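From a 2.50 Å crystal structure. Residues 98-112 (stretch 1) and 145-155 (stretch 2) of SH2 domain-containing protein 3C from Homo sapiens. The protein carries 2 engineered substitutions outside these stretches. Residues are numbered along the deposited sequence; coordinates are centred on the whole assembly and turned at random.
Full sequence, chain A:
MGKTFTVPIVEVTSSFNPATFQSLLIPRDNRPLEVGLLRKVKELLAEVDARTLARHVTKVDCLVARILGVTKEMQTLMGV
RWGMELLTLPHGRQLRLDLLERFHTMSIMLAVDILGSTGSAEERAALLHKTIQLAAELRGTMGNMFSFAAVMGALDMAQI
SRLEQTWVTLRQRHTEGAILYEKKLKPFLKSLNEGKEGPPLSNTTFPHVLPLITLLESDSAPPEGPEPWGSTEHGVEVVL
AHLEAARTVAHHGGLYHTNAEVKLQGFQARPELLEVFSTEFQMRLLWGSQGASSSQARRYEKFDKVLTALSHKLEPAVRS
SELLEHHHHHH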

# COMPACT_ATOMS: atom_id res chain seq x y z
N ASP A 98 -6.06 -0.05 -6.71
CA ASP A 98 -6.30 -1.49 -6.85
C ASP A 98 -5.71 -2.29 -5.69
O ASP A 98 -6.35 -3.20 -5.17
CB ASP A 98 -5.72 -2.04 -8.15
CG ASP A 98 -6.53 -1.65 -9.35
OD1 ASP A 98 -7.72 -1.28 -9.16
OD2 ASP A 98 -5.97 -1.69 -10.47
N LEU A 99 -4.48 -1.97 -5.32
CA LEU A 99 -3.87 -2.62 -4.19
C LEU A 99 -4.64 -2.33 -2.90
O LEU A 99 -4.61 -3.12 -1.99
CB LEU A 99 -2.40 -2.23 -4.01
CG LEU A 99 -1.38 -2.78 -4.99
CD1 LEU A 99 -0.00 -2.16 -4.68
CD2 LEU A 99 -1.31 -4.29 -4.90
N LEU A 100 -5.32 -1.18 -2.83
CA LEU A 100 -6.08 -0.87 -1.62
C LEU A 100 -7.38 -1.69 -1.58
O LEU A 100 -7.80 -2.15 -0.51
CB LEU A 100 -6.36 0.63 -1.47
CG LEU A 100 -5.22 1.56 -1.00
CD1 LEU A 100 -5.55 3.03 -1.25
CD2 LEU A 100 -4.85 1.36 0.45
N GLU A 101 -8.03 -1.87 -2.74
CA GLU A 101 -9.21 -2.72 -2.79
C GLU A 101 -8.81 -4.13 -2.41
O GLU A 101 -9.50 -4.81 -1.65
CB GLU A 101 -9.85 -2.75 -4.17
CG GLU A 101 -11.08 -3.68 -4.26
CD GLU A 101 -12.34 -3.06 -3.67
OE1 GLU A 101 -12.51 -1.83 -3.81
OE2 GLU A 101 -13.17 -3.78 -3.07
N ARG A 102 -7.66 -4.56 -2.92
CA ARG A 102 -7.23 -5.92 -2.71
C ARG A 102 -7.05 -6.16 -1.22
O ARG A 102 -7.63 -7.10 -0.66
CB ARG A 102 -5.92 -6.24 -3.45
CG ARG A 102 -5.64 -7.76 -3.52
CD ARG A 102 -4.37 -8.12 -4.28
NE ARG A 102 -3.89 -9.45 -3.92
CZ ARG A 102 -4.54 -10.58 -4.19
NH1 ARG A 102 -5.71 -10.57 -4.82
NH2 ARG A 102 -4.02 -11.74 -3.82
N PHE A 103 -6.23 -5.31 -0.61
CA PHE A 103 -5.93 -5.34 0.81
C PHE A 103 -7.20 -5.42 1.69
O PHE A 103 -7.42 -6.43 2.39
CB PHE A 103 -5.12 -4.11 1.17
CG PHE A 103 -4.53 -4.13 2.55
CD1 PHE A 103 -3.29 -4.70 2.79
CD2 PHE A 103 -5.21 -3.55 3.61
CE1 PHE A 103 -2.73 -4.70 4.06
CE2 PHE A 103 -4.65 -3.54 4.89
CZ PHE A 103 -3.41 -4.12 5.11
N HIS A 104 -8.04 -4.40 1.66
CA HIS A 104 -9.18 -4.47 2.56
C HIS A 104 -10.15 -5.59 2.23
O HIS A 104 -10.73 -6.21 3.12
CB HIS A 104 -9.93 -3.14 2.73
CG HIS A 104 -10.83 -3.15 3.94
ND1 HIS A 104 -10.39 -3.54 5.19
CD2 HIS A 104 -12.15 -2.87 4.07
CE1 HIS A 104 -11.39 -3.47 6.05
NE2 HIS A 104 -12.47 -3.06 5.40
N THR A 105 -10.35 -5.85 0.94
CA THR A 105 -11.28 -6.89 0.53
C THR A 105 -10.83 -8.30 0.96
O THR A 105 -11.64 -9.13 1.35
CB THR A 105 -11.56 -6.78 -0.94
OG1 THR A 105 -12.38 -5.63 -1.12
CG2 THR A 105 -12.31 -8.01 -1.47
N MET A 106 -9.53 -8.54 0.90
CA MET A 106 -8.92 -9.75 1.43
C MET A 106 -9.24 -9.90 2.93
O MET A 106 -9.75 -10.94 3.34
CB MET A 106 -7.41 -9.67 1.18
CG MET A 106 -6.56 -10.77 1.80
SD MET A 106 -6.71 -12.33 0.93
CE MET A 106 -6.79 -11.86 -0.81
N SER A 107 -8.92 -8.88 3.72
CA SER A 107 -9.20 -8.89 5.18
C SER A 107 -10.65 -9.26 5.47
O SER A 107 -10.94 -10.08 6.34
CB SER A 107 -8.88 -7.54 5.79
OG SER A 107 -7.49 -7.28 5.71
N ILE A 108 -11.56 -8.69 4.69
CA ILE A 108 -12.95 -9.07 4.80
C ILE A 108 -13.15 -10.59 4.55
O ILE A 108 -13.82 -11.28 5.32
CB ILE A 108 -13.80 -8.26 3.81
CG1 ILE A 108 -13.67 -6.77 4.13
CG2 ILE A 108 -15.24 -8.70 3.87
CD1 ILE A 108 -14.73 -5.90 3.43
N MET A 109 -12.55 -11.09 3.47
CA MET A 109 -12.68 -12.49 3.06
C MET A 109 -12.28 -13.38 4.23
O MET A 109 -13.05 -14.21 4.67
CB MET A 109 -11.76 -12.78 1.86
CG MET A 109 -11.66 -14.26 1.45
SD MET A 109 -13.19 -14.69 0.63
CE MET A 109 -12.67 -16.12 -0.32
N LEU A 110 -11.05 -13.19 4.71
CA LEU A 110 -10.55 -13.92 5.86
C LEU A 110 -11.48 -13.77 7.10
O LEU A 110 -11.74 -14.75 7.79
CB LEU A 110 -9.10 -13.50 6.18
CG LEU A 110 -8.21 -13.85 4.98
CD1 LEU A 110 -6.74 -13.54 5.20
CD2 LEU A 110 -8.39 -15.32 4.67
N ALA A 111 -11.98 -12.57 7.36
CA ALA A 111 -12.85 -12.37 8.52
C ALA A 111 -14.16 -13.14 8.38
O ALA A 111 -14.67 -13.68 9.36
CB ALA A 111 -13.12 -10.90 8.75
N VAL A 112 -14.69 -13.19 7.17
CA VAL A 112 -15.95 -13.86 6.90
C VAL A 112 -15.84 -15.40 7.05
O VAL A 112 -16.81 -16.09 7.40
CB VAL A 112 -16.45 -13.52 5.49
CG1 VAL A 112 -17.65 -14.38 5.10
CG2 VAL A 112 -16.78 -12.03 5.39
N MET A 145 4.97 -8.74 2.90
CA MET A 145 4.42 -7.80 3.88
C MET A 145 3.01 -7.37 3.54
O MET A 145 2.24 -6.96 4.40
CB MET A 145 5.27 -6.54 4.02
CG MET A 145 6.71 -6.72 4.45
SD MET A 145 6.91 -7.72 5.95
CE MET A 145 6.56 -9.36 5.30
N PHE A 146 2.66 -7.44 2.26
CA PHE A 146 1.35 -6.97 1.83
C PHE A 146 0.24 -7.83 2.46
O PHE A 146 -0.53 -7.34 3.28
CB PHE A 146 1.27 -6.96 0.29
CG PHE A 146 -0.12 -6.64 -0.26
CD1 PHE A 146 -0.54 -5.35 -0.40
CD2 PHE A 146 -0.97 -7.64 -0.64
CE1 PHE A 146 -1.79 -5.07 -0.90
CE2 PHE A 146 -2.21 -7.36 -1.15
CZ PHE A 146 -2.63 -6.08 -1.28
N SER A 147 0.17 -9.11 2.10
CA SER A 147 -0.85 -10.00 2.66
C SER A 147 -0.66 -10.35 4.14
O SER A 147 -1.63 -10.57 4.86
CB SER A 147 -1.03 -11.26 1.81
OG SER A 147 -1.96 -10.97 0.75
N PHE A 148 0.59 -10.37 4.60
CA PHE A 148 0.85 -10.42 6.03
C PHE A 148 -0.01 -9.38 6.76
O PHE A 148 -0.70 -9.70 7.71
CB PHE A 148 2.31 -10.15 6.30
CG PHE A 148 2.60 -9.83 7.74
CD1 PHE A 148 2.41 -10.80 8.72
CD2 PHE A 148 3.08 -8.57 8.11
CE1 PHE A 148 2.67 -10.52 10.06
CE2 PHE A 148 3.36 -8.27 9.46
CZ PHE A 148 3.14 -9.25 10.44
N ALA A 149 0.01 -8.13 6.28
CA ALA A 149 -0.71 -7.05 6.95
C ALA A 149 -2.20 -7.12 6.67
O ALA A 149 -3.02 -6.68 7.47
CB ALA A 149 -0.16 -5.68 6.53
N ALA A 150 -2.56 -7.65 5.50
CA ALA A 150 -3.96 -7.85 5.21
C ALA A 150 -4.53 -8.95 6.14
O ALA A 150 -5.71 -8.94 6.48
CB ALA A 150 -4.15 -8.22 3.72
N VAL A 151 -3.68 -9.89 6.56
CA VAL A 151 -4.14 -11.00 7.37
C VAL A 151 -4.30 -10.57 8.83
O VAL A 151 -5.35 -10.81 9.43
CB VAL A 151 -3.26 -12.25 7.22
CG1 VAL A 151 -3.49 -13.21 8.38
CG2 VAL A 151 -3.53 -12.95 5.85
N MET A 152 -3.25 -9.96 9.38
CA MET A 152 -3.31 -9.19 10.62
C MET A 152 -4.46 -8.18 10.63
O MET A 152 -5.15 -8.03 11.63
CB MET A 152 -1.98 -8.46 10.83
CG MET A 152 -0.78 -9.39 10.85
SD MET A 152 -0.70 -10.33 12.39
CE MET A 152 -0.66 -8.99 13.56
N GLY A 153 -4.69 -7.49 9.53
CA GLY A 153 -5.87 -6.65 9.41
C GLY A 153 -7.15 -7.41 9.73
O GLY A 153 -8.00 -6.90 10.44
N ALA A 154 -7.28 -8.62 9.21
CA ALA A 154 -8.44 -9.47 9.53
C ALA A 154 -8.55 -9.80 11.04
O ALA A 154 -9.63 -9.71 11.64
CB ALA A 154 -8.37 -10.74 8.75
N LEU A 155 -7.42 -10.17 11.63
CA LEU A 155 -7.33 -10.65 12.99
C LEU A 155 -7.61 -9.54 13.97
O LEU A 155 -7.76 -9.79 15.15
CB LEU A 155 -5.94 -11.24 13.24
CG LEU A 155 -5.67 -12.52 12.44
CD1 LEU A 155 -4.24 -12.97 12.63
CD2 LEU A 155 -6.64 -13.64 12.84

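The most unusual feature of this contact is a side-chain hydroxyl that reaches across to the backbone of the opposing helix: S107 OG donates a hydrogen bond to A150 O at 2.6 Å, the sole hydrogen bond between the two stretches. The same carbonyl already accepts the helical bond from A154 N, at 3.2 Å, so A150 O serves both its own helix and the neighbouring one. S107 adopts the m rotamer (chi1 -66°), and its CA-to-CB bond points toward the partner helix.

So short a reach requires close backbones, and small residues allow them. The CA atoms of S107 and A154 lie 4.5 Å apart, and the helix axes approach to 8.0 Å with a signed crossing angle of -47°. A150, G153 and A154 line the second helix here. G153 has no side chain, and an ideal CB built on it would point toward the first helix and lie 3.0 Å from S107 OG, a tight fit. A154 does carry a methyl group, and its CB packs 3.6 Å from S107 O and 3.8 Å from L110 CB.

Toward the start of both stretches the packing becomes aromatic. F103 and F146 form an edge-to-face pair, with centroids 5.7 Å apart and planes at 68°; the edge of F103 is directed to the face of F146, and CD1 of F103 lies 4.0 Å from CE1 of F146. Both CA-to-CB bonds point sideways, yet both rings, in t rotamers, bring their ends nearer the other helix. The face of F103 is used as well: A150 CB sits 4.1 Å from its ring centroid, 27° off the normal, which is the geometry of a CH-pi contact. At the edge of the same ring, F103 CE1 comes within 3.5 Å of F146 O. F103 therefore touches side chain and backbone alike, and its CE1 is also 3.7 Å from A149 CB.

The F146 ring is bordered in turn by L99, whose O lies near the ring plane, 3.6 Å from F146 CE1, and whose CD2 is 4.1 Å from that same carbon. R102 NE approaches F146 CE2 at 3.9 Å, but obliquely, and the guanidinium nitrogens find their hydrogen bonds elsewhere in the structure.

Just before S107, M106 CG packs 4.0 Å from A150 CB. Beyond S107, the contact is apolar: L110 CD1 meets V151 CG2 at a close 3.3 Å, even though the CA-to-CB bond of V151 points away. Together the two stretches bury 578 Å², counting both sides.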